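Local coordinates for CRISPR-associated endoribonuclease Cas2 2 (Sulfolobus solfataricus, PDB 3EXC), which cuts single-stranded RNA as a magnesium-dependent homodimeric endoribonuclease of the CRISPR antiviral defence and joins a Cas1 dimer in a heterotetramer, at residues V8-S13 / Q34-E39. The protein carries 2 engineered substitutions. Sequence-based numbering, arbitrary orientation.
Sequences VVYDVS and QRSAFE. With NA (sodium ion), chain C; NA (sodium ion), chain B.
Val8 and Phe38 exchange two backbone hydrogen bonds, Val8 N to Phe38 O at 2.9 Å and Phe38 N to Val8 O, joining antiparallel neighbours in the sheet of the ferredoxin-like fold, strand 5-11 to strand 37-41. A third bond, Tyr10 N to Ser36 O at 2.9 Å, is nearly straight (168° at the hydrogen) and reaches into the turn just before strand 37-41. Between them Val9 and Ala37 form a non-hydrogen-bonded pair on the face that meets the second subunit. Ser36 O also receives a CA-H contact from Val9 CA at 3.4 Å. Water 1 continues the link past the paired strands, bonded to Ser36 OG and accepting from Val12 N, with a weak bond to Tyr10 O. That carbonyl also binds one sodium ion at 2.8 Å; Gln34 OE1 binds the other, and water 2 bridges the two. Gln34 OE1 of the second subunit joins Tyr10 O at the first ion, and Tyr10 O of the second subunit joins Gln34 OE1 at the other; both sites lie at the dimer interface near Asp11, the predicted magnesium ligand. On the other face of the sheet, under helix 15-27, chi1 of 52° sets Tyr10 CG between its own N and carbonyl carbon, and the ring folds back beneath Ser36. Ser36 CB makes a CH-pi contact over the ring face, 4.0 Å from the centroid of the Tyr10 ring. At the far end of the ring, Tyr10 OH meets the Phe38 ring edge-on, 3.2 Å from CE2.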
loop_
_atom_site.group_PDB
_atom_site.type_symbol
_atom_site.label_atom_id
_atom_site.label_comp_id
_atom_site.label_asym_id
_atom_site.label_seq_id
_atom_site.Cartn_x
_atom_site.Cartn_y
_atom_site.Cartn_z
ATOM N N VAL A 8 -5.497 0.983 -3.587
ATOM C CA VAL A 8 -4.620 1.631 -4.520
ATOM C C VAL A 8 -3.488 2.158 -3.673
ATOM O O VAL A 8 -3.713 2.952 -2.752
ATOM C CB VAL A 8 -5.314 2.818 -5.141
ATOM C CG1 VAL A 8 -4.383 3.501 -6.115
ATOM C CG2 VAL A 8 -6.518 2.291 -5.857
ATOM N N VAL A 9 -2.284 1.738 -3.985
ATOM C CA VAL A 9 -1.102 2.169 -3.324
ATOM C C VAL A 9 -0.218 2.844 -4.368
ATOM O O VAL A 9 0.115 2.277 -5.415
ATOM C CB VAL A 9 -0.372 0.906 -2.738
ATOM C CG1 VAL A 9 0.902 1.273 -1.988
ATOM C CG2 VAL A 9 -1.319 0.198 -1.766
ATOM N N TYR A 10 0.271 4.036 -4.081
ATOM C CA TYR A 10 1.090 4.731 -5.097
ATOM C C TYR A 10 2.472 5.287 -4.604
ATOM O O TYR A 10 2.729 5.559 -3.381
ATOM C CB TYR A 10 0.247 5.791 -5.832
ATOM C CG TYR A 10 -0.475 6.755 -4.934
ATOM C CD1 TYR A 10 -1.737 6.460 -4.436
ATOM C CD2 TYR A 10 0.105 7.988 -4.567
ATOM C CE1 TYR A 10 -2.399 7.362 -3.553
ATOM C CE2 TYR A 10 -0.555 8.893 -3.711
ATOM C CZ TYR A 10 -1.816 8.552 -3.224
ATOM O OH TYR A 10 -2.500 9.404 -2.391
ATOM N N ASP A 11 3.356 5.488 -5.578
ATOM C CA ASP A 11 4.688 5.995 -5.366
ATOM C C ASP A 11 4.827 6.992 -6.537
ATOM O O ASP A 11 5.194 6.657 -7.682
ATOM C CB ASP A 11 5.645 4.780 -5.385
ATOM C CG ASP A 11 7.133 5.161 -5.484
ATOM O OD1 ASP A 11 7.453 6.389 -5.600
ATOM O OD2 ASP A 11 7.997 4.202 -5.489
ATOM N N VAL A 12 4.433 8.226 -6.261
ATOM C CA VAL A 12 4.402 9.228 -7.256
ATOM C C VAL A 12 5.440 10.292 -6.909
ATOM O O VAL A 12 5.259 10.989 -5.919
ATOM C CB VAL A 12 3.014 9.871 -7.331
ATOM C CG1 VAL A 12 3.066 11.091 -8.197
ATOM C CG2 VAL A 12 1.995 8.843 -7.887
ATOM N N SER A 13 6.517 10.406 -7.705
ATOM C CA SER A 13 7.588 11.400 -7.433
ATOM C C SER A 13 7.170 12.871 -7.424
ATOM O O SER A 13 7.378 13.531 -6.416
ATOM C CB SER A 13 8.833 11.188 -8.308
ATOM O OG SER A 13 9.617 10.152 -7.709
ATOM N N GLN A 34 -3.803 6.032 4.211
ATOM C CA GLN A 34 -2.433 6.469 4.596
ATOM C C GLN A 34 -2.010 7.471 3.616
ATOM O O GLN A 34 -2.657 7.627 2.609
ATOM C CB GLN A 34 -1.419 5.392 4.283
ATOM C CG GLN A 34 -1.365 4.346 5.183
ATOM C CD GLN A 34 -0.159 3.495 4.989
ATOM O OE1 GLN A 34 0.838 3.906 4.364
ATOM N NE2 GLN A 34 -0.170 2.337 5.663
ATOM N N ARG A 35 -0.836 8.040 3.817
ATOM C CA ARG A 35 -0.327 9.045 2.888
ATOM C C ARG A 35 -0.335 8.633 1.391
ATOM O O ARG A 35 -0.521 9.472 0.482
ATOM C CB ARG A 35 1.070 9.493 3.301
ATOM C CG ARG A 35 1.926 9.888 2.173
ATOM C CD ARG A 35 3.339 10.177 2.628
ATOM N NE ARG A 35 4.162 10.205 1.432
ATOM C CZ ARG A 35 4.423 11.304 0.745
ATOM N NH1 ARG A 35 3.950 12.470 1.153
ATOM N NH2 ARG A 35 5.160 11.238 -0.350
ATOM N N SER A 36 -0.095 7.373 1.090
ATOM C CA SER A 36 -0.131 7.071 -0.362
ATOM C C SER A 36 -0.949 5.805 -0.645
ATOM O O SER A 36 -0.521 4.970 -1.415
ATOM C CB SER A 36 1.304 6.986 -0.917
ATOM O OG SER A 36 1.881 8.291 -1.024
ATOM N N ALA A 37 -2.105 5.664 0.011
ATOM C CA ALA A 37 -2.887 4.439 -0.122
ATOM C C ALA A 37 -4.330 4.799 0.118
ATOM O O ALA A 37 -4.644 5.622 0.954
ATOM C CB ALA A 37 -2.388 3.385 0.877
ATOM N N PHE A 38 -5.201 4.209 -0.660
ATOM C CA PHE A 38 -6.634 4.436 -0.557
ATOM C C PHE A 38 -7.302 3.065 -0.621
ATOM O O PHE A 38 -6.690 2.124 -1.168
ATOM C CB PHE A 38 -7.113 5.233 -1.780
ATOM C CG PHE A 38 -6.977 6.712 -1.634
ATOM C CD1 PHE A 38 -8.099 7.492 -1.419
ATOM C CD2 PHE A 38 -5.713 7.319 -1.706
ATOM C CE1 PHE A 38 -7.964 8.909 -1.283
ATOM C CE2 PHE A 38 -5.526 8.696 -1.548
ATOM C CZ PHE A 38 -6.642 9.506 -1.344
ATOM N N GLU A 39 -8.507 2.932 -0.080
ATOM C CA GLU A 39 -9.305 1.690 -0.266
ATOM C C GLU A 39 -10.718 2.061 -0.642
ATOM O O GLU A 39 -11.155 3.193 -0.371
ATOM C CB GLU A 39 -9.302 0.770 0.998
ATOM C CG GLU A 39 -9.686 1.521 2.309
ATOM C CD GLU A 39 -11.208 1.618 2.586
ATOM O OE1 GLU A 39 -11.959 0.847 1.909
ATOM O OE2 GLU A 39 -11.630 2.435 3.491
HETATM NA NA NA C . 1.919 5.250 2.410
HETATM NA NA NA B . 4.350 3.825 -1.873
HETATM O O HOH W 1 3.912 8.839 -3.179
HETATM O O HOH W 2 2.478 3.575 0.217
HETATM O O HOH W 3 4.152 6.747 1.983
HETATM O O HOH W 4 4.929 6.399 -1.204
#